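Local structure of YrdC-like domain-containing protein (Streptococcus mutans, 3L7V) at residues A[106-114]-A[248-256]; A[234-242]-A[263-273]. The protein is of unknown function but belongs to the YrdC/Sua5-like family, may bind double-stranded RNA and has been suggested to act in tRNA modification. One frame throughout, in Å; residues are numbered along the deposited sequence.

In the fold
Both contacts involve the connection between strands 239-241 and 265-268. Contact 2 is the antiparallel pairing of those strands toward one end of the central mixed sheet, and contact 1 is where the connecting loop, through 248-256, docks on the start of helix 111-123. Their centres lie about 18 Å apart, yet they meet directly: Leu249 CD1 and Ile250 CG2 of contact 1 each pack 3.6 Å from Met242 O of contact 2. Gln253 NE2 also lies 3.7 Å from Pro264 CD. Met242 in turn touches Ile113, so the strand end, the loop and the helix share one packing region. Two sulfates, probably carried over from the crystallisation medium, flank contact 2 at Arg268 and Lys269, past the strand pairing going from contact 1.

Contact 1 (A[106-114]-A[248-256]); sequences LAQLTPEID and KLIPQQGAD
Glu112 puts its carboxylate against two consecutive backbone N-H groups, those of Gln253 and Gly254, and bonds to both. Gln253 N reaches Glu112 OE1 at 2.9 Å from the syn side, with the N-H pointing well at the oxygen (167°). Gly254 N meets OE2 at 3.0 Å and is straighter still (174°), but it comes from above the carboxylate plane. With a backbone N-H on each oxygen, and a water also on OE1, the carboxylate is probably held against rotation. CG of Glu112 lies anti to its carbonyl carbon (chi1 -75°) and the chain runs extended beyond it, which carries the group out from the helix to the loop. The side-chain amide of Gln253 points elsewhere, with NE2 bonded to Ser286 O.

Water bridges add to this. One water accepts a long bond (3.3 Å) from Thr110 OG1 and donates to Glu112 OE1 and Pro251 O; another joins Gln108 OE1 to Leu249 N, while Gln108 NE2 is bonded to Trp133 O.

The apolar part is Leu249, whose two methyls divide their neighbours. CD1 packs 3.8 Å from Ile113 CD1, and CD2 packs 3.8 Å from Thr110 CG2. Ile250 CG1 lies beside the same Ile113 methyl at 4.2 Å. The bend of Gln252 at chi2 brings its amide end over the first turn of the helix, NE2 3.4 Å from Pro111 CD, with its CG 3.8 Å from Thr110 CB.

Thr110 is the N-cap of helix 111-123: its OG1 accepts a weak bond from Ile113 N, and Pro111 follows in the first turn. The contact is thus a capped helix N-terminus whose first-turn glutamate binds the backbone of a long interstrand loop.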
loop_
_atom_site.group_PDB
_atom_site.type_symbol
_atom_site.label_atom_id
_atom_site.label_comp_id
_atom_site.label_asym_id
_atom_site.label_seq_id
_atom_site.Cartn_x
_atom_site.Cartn_y
_atom_site.Cartn_z
ATOM N N LEU A 106 2.141 7.658 12.348
ATOM C CA LEU A 106 0.753 7.190 12.161
ATOM C C LEU A 106 0.381 5.839 12.806
ATOM O O LEU A 106 -0.740 5.657 13.284
ATOM C CB LEU A 106 0.407 7.129 10.660
ATOM C CG LEU A 106 0.472 8.402 9.807
ATOM C CD1 LEU A 106 -0.140 8.171 8.414
ATOM C CD2 LEU A 106 -0.221 9.554 10.504
ATOM N N ALA A 107 1.308 4.893 12.799
ATOM C CA ALA A 107 1.016 3.525 13.228
ATOM C C ALA A 107 1.686 3.163 14.548
ATOM O O ALA A 107 2.780 3.630 14.823
ATOM C CB ALA A 107 1.437 2.523 12.125
ATOM N N GLN A 108 1.021 2.334 15.353
ATOM C CA GLN A 108 1.613 1.783 16.575
ATOM C C GLN A 108 2.656 0.729 16.206
ATOM O O GLN A 108 2.422 -0.097 15.305
ATOM C CB GLN A 108 0.548 1.103 17.451
ATOM C CG GLN A 108 -0.495 2.012 18.053
ATOM C CD GLN A 108 -1.526 1.255 18.875
ATOM O OE1 GLN A 108 -1.231 0.229 19.486
ATOM N NE2 GLN A 108 -2.749 1.754 18.877
ATOM N N LEU A 109 3.780 0.733 16.922
ATOM C CA LEU A 109 4.929 -0.126 16.603
ATOM C C LEU A 109 5.589 -0.704 17.868
ATOM O O LEU A 109 5.477 -0.123 18.953
ATOM C CB LEU A 109 5.978 0.691 15.834
ATOM C CG LEU A 109 6.041 0.772 14.300
ATOM C CD1 LEU A 109 4.797 0.266 13.639
ATOM C CD2 LEU A 109 6.359 2.181 13.832
ATOM N N THR A 110 6.257 -1.847 17.725
ATOM C CA THR A 110 7.239 -2.318 18.722
ATOM C C THR A 110 8.659 -2.188 18.153
ATOM O O THR A 110 8.826 -1.942 16.954
ATOM C CB THR A 110 7.021 -3.788 19.118
ATOM O OG1 THR A 110 7.177 -4.625 17.969
ATOM C CG2 THR A 110 5.639 -3.996 19.716
ATOM N N PRO A 111 9.693 -2.352 19.000
ATOM C CA PRO A 111 11.038 -2.217 18.423
ATOM C C PRO A 111 11.371 -3.292 17.377
ATOM O O PRO A 111 12.055 -2.971 16.410
ATOM C CB PRO A 111 11.963 -2.302 19.651
ATOM C CG PRO A 111 11.099 -1.844 20.803
ATOM C CD PRO A 111 9.727 -2.395 20.475
ATOM N N GLU A 112 10.915 -4.529 17.561
ATOM C CA GLU A 112 11.068 -5.566 16.527
ATOM C C GLU A 112 10.371 -5.190 15.194
ATOM O O GLU A 112 10.952 -5.325 14.119
ATOM C CB GLU A 112 10.539 -6.917 17.026
ATOM C CG GLU A 112 11.440 -7.629 18.033
ATOM C CD GLU A 112 10.743 -8.766 18.797
ATOM O OE1 GLU A 112 9.523 -8.670 19.084
ATOM O OE2 GLU A 112 11.432 -9.757 19.124
ATOM N N ILE A 113 9.126 -4.728 15.265
ATOM C CA ILE A 113 8.381 -4.396 14.049
ATOM C C ILE A 113 9.045 -3.230 13.326
ATOM O O ILE A 113 9.228 -3.279 12.098
ATOM C CB ILE A 113 6.888 -4.086 14.330
ATOM C CG1 ILE A 113 6.165 -5.352 14.799
ATOM C CG2 ILE A 113 6.211 -3.549 13.072
ATOM C CD1 ILE A 113 4.876 -5.116 15.537
ATOM N N ASP A 114 9.409 -2.192 14.086
ATOM C CA ASP A 114 10.148 -1.049 13.544
ATOM C C ASP A 114 11.421 -1.499 12.805
ATOM O O ASP A 114 11.668 -1.071 11.679
ATOM C CB ASP A 114 10.498 -0.044 14.655
ATOM C CG ASP A 114 11.194 1.239 14.118
ATOM O OD1 ASP A 114 11.946 1.168 13.122
ATOM O OD2 ASP A 114 11.001 2.327 14.708
ATOM N N LYS A 248 -5.655 -5.753 18.120
ATOM C CA LYS A 248 -4.612 -5.295 19.037
ATOM C C LYS A 248 -3.206 -5.729 18.576
ATOM O O LYS A 248 -3.038 -6.834 18.070
ATOM C CB LYS A 248 -4.895 -5.802 20.457
ATOM N N LEU A 249 -2.214 -4.849 18.739
ATOM C CA LEU A 249 -0.811 -5.151 18.402
ATOM C C LEU A 249 -0.311 -6.468 19.036
ATOM O O LEU A 249 -0.629 -6.752 20.185
ATOM C CB LEU A 249 0.092 -3.981 18.840
ATOM C CG LEU A 249 1.521 -3.823 18.295
ATOM C CD1 LEU A 249 1.531 -3.797 16.773
ATOM C CD2 LEU A 249 2.194 -2.554 18.862
ATOM N N ILE A 250 0.434 -7.276 18.278
ATOM C CA ILE A 250 1.116 -8.461 18.835
ATOM C C ILE A 250 2.175 -8.039 19.856
ATOM O O ILE A 250 2.695 -6.918 19.785
ATOM C CB ILE A 250 1.832 -9.292 17.739
ATOM C CG1 ILE A 250 2.917 -8.443 17.065
ATOM C CG2 ILE A 250 0.817 -9.868 16.725
ATOM C CD1 ILE A 250 3.811 -9.191 16.097
ATOM N N PRO A 251 2.501 -8.932 20.813
ATOM C CA PRO A 251 3.512 -8.670 21.851
ATOM C C PRO A 251 4.945 -8.662 21.330
ATOM O O PRO A 251 5.221 -9.256 20.281
ATOM C CB PRO A 251 3.346 -9.857 22.814
ATOM C CG PRO A 251 2.019 -10.437 22.513
ATOM C CD PRO A 251 1.777 -10.187 21.058
ATOM N N GLN A 252 5.833 -7.992 22.065
ATOM C CA GLN A 252 7.278 -8.104 21.867
ATOM C C GLN A 252 7.746 -9.486 22.269
ATOM O O GLN A 252 7.414 -9.956 23.350
ATOM C CB GLN A 252 8.034 -7.091 22.735
ATOM C CG GLN A 252 8.488 -5.829 22.032
ATOM C CD GLN A 252 9.774 -6.008 21.232
ATOM O OE1 GLN A 252 10.836 -6.318 21.779
ATOM N NE2 GLN A 252 9.683 -5.783 19.932
ATOM N N GLN A 253 8.543 -10.120 21.414
ATOM C CA GLN A 253 9.095 -11.437 21.723
ATOM C C GLN A 253 10.403 -11.379 22.535
ATOM O O GLN A 253 10.429 -11.766 23.696
ATOM C CB GLN A 253 9.264 -12.279 20.440
ATOM C CG GLN A 253 7.921 -12.697 19.826
ATOM C CD GLN A 253 8.052 -13.516 18.552
ATOM O OE1 GLN A 253 8.978 -14.310 18.403
ATOM N NE2 GLN A 253 7.111 -13.326 17.625
ATOM N N GLY A 254 11.484 -10.905 21.924
ATOM C CA GLY A 254 12.784 -10.937 22.574
ATOM C C GLY A 254 13.654 -12.005 21.943
ATOM O O GLY A 254 13.190 -13.113 21.682
ATOM N N ALA A 255 14.911 -11.665 21.691
ATOM C CA ALA A 255 15.850 -12.544 20.994
ATOM C C ALA A 255 16.074 -13.909 21.654
ATOM O O ALA A 255 16.534 -14.839 21.005
ATOM C CB ALA A 255 17.179 -11.836 20.787
ATOM N N ASP A 256 15.736 -14.028 22.933
ATOM C CA ASP A 256 15.956 -15.262 23.683
ATOM C C ASP A 256 14.672 -16.073 23.953
ATOM O O ASP A 256 14.724 -17.120 24.597
ATOM C CB ASP A 256 16.627 -14.931 25.020
ATOM C CG ASP A 256 15.798 -13.971 25.857
ATOM O OD1 ASP A 256 15.265 -12.990 25.288
ATOM O OD2 ASP A 256 15.669 -14.197 27.078
HETATM O O HOH W 1 -3.022 -2.118 20.012
HETATM O O HOH W 2 6.842 -7.881 17.946
#

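Contact 2 (A[234-242]-A[263-273]). With SO4 (sulfate ion), chain G; SO4 (sulfate ion), chain B.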
loop_
_atom_site.group_PDB
_atom_site.type_symbol
_atom_site.label_atom_id
_atom_site.label_comp_id
_atom_site.label_asym_id
_atom_site.label_seq_id
_atom_site.Cartn_x
_atom_site.Cartn_y
_atom_site.Cartn_z
ATOM N N TYR A 234 4.774 -12.738 -10.449
ATOM C CA TYR A 234 3.877 -12.282 -9.383
ATOM C C TYR A 234 3.013 -11.075 -9.807
ATOM O O TYR A 234 3.479 -10.178 -10.510
ATOM C CB TYR A 234 4.688 -11.922 -8.131
ATOM C CG TYR A 234 5.326 -13.110 -7.458
ATOM C CD1 TYR A 234 6.683 -13.372 -7.600
ATOM C CD2 TYR A 234 4.570 -13.980 -6.686
ATOM C CE1 TYR A 234 7.272 -14.470 -6.979
ATOM C CE2 TYR A 234 5.148 -15.087 -6.069
ATOM C CZ TYR A 234 6.493 -15.320 -6.218
ATOM O OH TYR A 234 7.052 -16.404 -5.603
ATOM N N GLU A 235 1.765 -11.039 -9.352
ATOM C CA GLU A 235 0.856 -9.955 -9.719
ATOM C C GLU A 235 0.449 -9.076 -8.518
ATOM O O GLU A 235 -0.368 -8.147 -8.647
ATOM C CB GLU A 235 -0.392 -10.520 -10.409
ATOM C CG GLU A 235 -0.109 -11.489 -11.555
ATOM C CD GLU A 235 -1.337 -11.737 -12.441
ATOM O OE1 GLU A 235 -1.804 -12.894 -12.515
ATOM O OE2 GLU A 235 -1.837 -10.770 -13.065
ATOM N N GLN A 236 1.023 -9.359 -7.354
ATOM C CA GLN A 236 0.686 -8.621 -6.144
ATOM C C GLN A 236 1.852 -8.665 -5.155
ATOM O O GLN A 236 2.782 -9.457 -5.319
ATOM C CB GLN A 236 -0.544 -9.255 -5.500
ATOM C CG GLN A 236 -0.355 -10.738 -5.228
ATOM C CD GLN A 236 -1.650 -11.470 -4.960
ATOM O OE1 GLN A 236 -1.637 -12.611 -4.500
ATOM N NE2 GLN A 236 -2.777 -10.820 -5.244
ATOM N N GLY A 237 1.799 -7.820 -4.130
ATOM C CA GLY A 237 2.801 -7.848 -3.078
ATOM C C GLY A 237 2.397 -8.680 -1.866
ATOM O O GLY A 237 1.218 -9.029 -1.704
ATOM N N VAL A 238 3.387 -8.992 -1.024
ATOM C CA VAL A 238 3.189 -9.767 0.199
ATOM C C VAL A 238 2.451 -8.948 1.258
ATOM O O VAL A 238 2.695 -7.752 1.386
ATOM C CB VAL A 238 4.555 -10.187 0.809
ATOM C CG1 VAL A 238 4.377 -10.698 2.230
ATOM C CG2 VAL A 238 5.248 -11.222 -0.062
HETATM N N MSE A 239 1.553 -9.586 2.005
HETATM C CA MSE A 239 0.922 -8.951 3.180
HETATM C C MSE A 239 1.197 -9.722 4.475
HETATM O O MSE A 239 1.053 -10.945 4.505
HETATM C CB MSE A 239 -0.596 -8.789 2.985
HETATM C CG MSE A 239 -1.002 -7.485 2.277
HETATM SE SE MSE A 239 -2.947 -7.116 2.183
HETATM C CE MSE A 239 -3.442 -7.500 4.009
ATOM N N VAL A 240 1.583 -9.011 5.538
ATOM C CA VAL A 240 1.841 -9.644 6.853
ATOM C C VAL A 240 0.973 -9.032 7.954
ATOM O O VAL A 240 1.014 -7.823 8.172
ATOM C CB VAL A 240 3.332 -9.513 7.284
ATOM C CG1 VAL A 240 3.562 -10.138 8.661
ATOM C CG2 VAL A 240 4.247 -10.167 6.276
ATOM N N SER A 241 0.184 -9.853 8.647
ATOM C CA SER A 241 -0.616 -9.352 9.767
ATOM C C SER A 241 0.207 -9.227 11.058
ATOM O O SER A 241 0.832 -10.194 11.501
ATOM C CB SER A 241 -1.820 -10.260 10.022
ATOM O OG SER A 241 -2.608 -9.729 11.077
HETATM N N MSE A 242 0.178 -8.040 11.662
HETATM C CA MSE A 242 0.941 -7.731 12.869
HETATM C C MSE A 242 0.021 -7.424 14.065
HETATM O O MSE A 242 0.396 -6.707 15.001
HETATM C CB MSE A 242 1.891 -6.546 12.601
HETATM C CG MSE A 242 3.049 -6.862 11.606
HETATM SE SE MSE A 242 4.337 -8.145 12.374
HETATM C CE MSE A 242 5.758 -8.011 11.020
ATOM N N CYS A 263 1.400 -13.938 17.244
ATOM C CA CYS A 263 2.632 -13.692 16.489
ATOM C C CYS A 263 2.359 -13.218 15.055
ATOM O O CYS A 263 1.221 -13.278 14.589
ATOM C CB CYS A 263 3.483 -14.970 16.480
ATOM S SG CYS A 263 2.702 -16.393 15.685
ATOM N N PRO A 264 3.404 -12.740 14.343
ATOM C CA PRO A 264 3.216 -12.281 12.952
ATOM C C PRO A 264 2.637 -13.386 12.064
ATOM O O PRO A 264 2.995 -14.541 12.290
ATOM C CB PRO A 264 4.639 -11.967 12.481
ATOM C CG PRO A 264 5.444 -11.748 13.756
ATOM C CD PRO A 264 4.784 -12.553 14.832
ATOM N N VAL A 265 1.790 -13.051 11.079
ATOM C CA VAL A 265 1.229 -14.063 10.163
ATOM C C VAL A 265 1.255 -13.644 8.678
ATOM O O VAL A 265 0.667 -12.634 8.307
ATOM C CB VAL A 265 -0.236 -14.393 10.518
ATOM C CG1 VAL A 265 -0.815 -15.414 9.516
ATOM C CG2 VAL A 265 -0.370 -14.891 11.972
ATOM N N VAL A 266 1.910 -14.425 7.822
ATOM C CA VAL A 266 1.879 -14.124 6.394
ATOM C C VAL A 266 0.515 -14.536 5.818
ATOM O O VAL A 266 0.181 -15.717 5.822
ATOM C CB VAL A 266 3.035 -14.825 5.628
ATOM C CG1 VAL A 266 2.909 -14.616 4.095
ATOM C CG2 VAL A 266 4.400 -14.358 6.146
ATOM N N ILE A 267 -0.273 -13.565 5.334
ATOM C CA ILE A 267 -1.621 -13.857 4.817
ATOM C C ILE A 267 -1.785 -13.801 3.279
ATOM O O ILE A 267 -2.789 -14.280 2.734
ATOM C CB ILE A 267 -2.752 -13.043 5.561
ATOM C CG1 ILE A 267 -2.472 -11.538 5.578
ATOM C CG2 ILE A 267 -2.922 -13.531 7.004
ATOM C CD1 ILE A 267 -2.794 -10.858 4.307
ATOM N N ARG A 268 -0.800 -13.252 2.575
ATOM C CA ARG A 268 -0.841 -13.257 1.110
ATOM C C ARG A 268 0.557 -13.409 0.531
ATOM O O ARG A 268 1.474 -12.690 0.911
ATOM C CB ARG A 268 -1.513 -11.980 0.569
ATOM C CG ARG A 268 -1.948 -12.029 -0.894
ATOM C CD ARG A 268 -2.728 -10.753 -1.320
ATOM N NE ARG A 268 -1.864 -9.589 -1.534
ATOM C CZ ARG A 268 -2.289 -8.386 -1.928
ATOM N NH1 ARG A 268 -3.576 -8.169 -2.164
ATOM N NH2 ARG A 268 -1.425 -7.391 -2.087
ATOM N N LYS A 269 0.695 -14.351 -0.396
ATOM C CA LYS A 269 1.946 -14.637 -1.107
ATOM C C LYS A 269 2.191 -13.581 -2.204
ATOM O O LYS A 269 1.244 -13.019 -2.742
ATOM C CB LYS A 269 1.837 -16.057 -1.704
ATOM C CG LYS A 269 3.107 -16.692 -2.209
ATOM C CD LYS A 269 2.842 -18.134 -2.649
ATOM C CE LYS A 269 4.091 -18.774 -3.257
ATOM N NZ LYS A 269 3.933 -20.239 -3.517
ATOM N N GLY A 270 3.447 -13.296 -2.538
ATOM C CA GLY A 270 3.720 -12.285 -3.551
ATOM C C GLY A 270 5.183 -11.996 -3.867
ATOM O O GLY A 270 6.077 -12.767 -3.494
ATOM N N LEU A 271 5.422 -10.885 -4.570
ATOM C CA LEU A 271 6.771 -10.490 -4.988
ATOM C C LEU A 271 7.807 -10.613 -3.840
ATOM O O LEU A 271 7.591 -10.103 -2.738
ATOM C CB LEU A 271 6.761 -9.050 -5.532
ATOM C CG LEU A 271 8.047 -8.572 -6.227
ATOM C CD1 LEU A 271 8.286 -9.310 -7.543
ATOM C CD2 LEU A 271 8.063 -7.063 -6.460
ATOM N N ASP A 272 8.920 -11.290 -4.114
ATOM C CA ASP A 272 10.038 -11.445 -3.164
ATOM C C ASP A 272 9.712 -12.163 -1.854
ATOM O O ASP A 272 10.347 -11.899 -0.834
ATOM C CB ASP A 272 10.685 -10.091 -2.834
ATOM C CG ASP A 272 11.623 -9.604 -3.924
ATOM O OD1 ASP A 272 12.113 -10.428 -4.723
ATOM O OD2 ASP A 272 11.877 -8.383 -3.976
ATOM N N ILE A 273 8.741 -13.067 -1.874
ATOM C CA ILE A 273 8.355 -13.773 -0.652
ATOM C C ILE A 273 9.559 -14.507 -0.012
ATOM O O ILE A 273 9.650 -14.609 1.213
ATOM C CB ILE A 273 7.147 -14.740 -0.890
ATOM C CG1 ILE A 273 6.720 -15.426 0.414
ATOM C CG2 ILE A 273 7.456 -15.758 -1.994
ATOM C CD1 ILE A 273 6.250 -14.449 1.499
HETATM S S SO4 G . -2.849 -15.878 -2.108
HETATM O O1 SO4 G . -2.234 -15.290 -0.923
HETATM O O2 SO4 G . -3.216 -17.258 -1.816
HETATM O O3 SO4 G . -4.047 -15.124 -2.469
HETATM O O4 SO4 G . -1.897 -15.844 -3.216
HETATM S S SO4 B . -5.343 -4.473 -3.265
HETATM O O1 SO4 B . -5.803 -4.100 -1.925
HETATM O O2 SO4 B . -5.228 -5.924 -3.366
HETATM O O3 SO4 B . -6.314 -4.009 -4.258
HETATM O O4 SO4 B . -4.019 -3.901 -3.512
HETATM O O HOH W 3 5.916 -7.968 -1.797
#
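Arg268 turns the NE/NH2 edge of its guanidinium to the carbonyl of Gly237: NE and NH2 both reach Gly237 O at 3.1 Å, and the oxygen lies close to the guanidinium plane. The NE bond runs nearly along the C=O axis (172°), whereas NH2 approaches tilted from the carbonyl plane. The Gln236 amide stacks over one guanidinium face, the planes only 9° apart, and the selenium of Met239, a selenomethionine, lies over the opposite face. A bend at chi3 (76°) turns the group back toward Gly237. Its remaining nitrogen, NH1, donates to O2 of a sulfate at 3.0 Å; Lys269 N binds a second sulfate.

Tyr234 lays its ring against the peptide between Gly270 and Leu271, with Gly270 O 3.5 Å above the ring plane and over its centre. Leu271 CA makes an off-centre CH-pi contact with the same ring, while Leu271 N donates to Gln236 O. Next to the Gly270-Leu271 peptide, Val238 CG2 packs 3.7 Å from Ile273 CD1, and a water links Val238 N to Leu271 O.

The strands set these groups in place. Met239 N donates to Arg268 O, and Ile267 N donates to Met239 O, so Ile267 and Arg268 both face Met239. Ile267 CD1 presses tightly on Met239 CB (3.3 Å). Ser241 and Val265 exchange two backbone bonds, and between these pairs Val240 meets Val266 as a non-hydrogen-bonded pair, their CG2 methyls 4.2 Å apart.

Strand 239-241 is also bonded to 127-132, and 265-268 to 288-289. The arrangement is an antiparallel strand pair interrupted by a classic beta bulge, extending the mixed sheet of this YrdC-like fold, with a type II turn from Gly270 to Ile273 leading into helix 273-283.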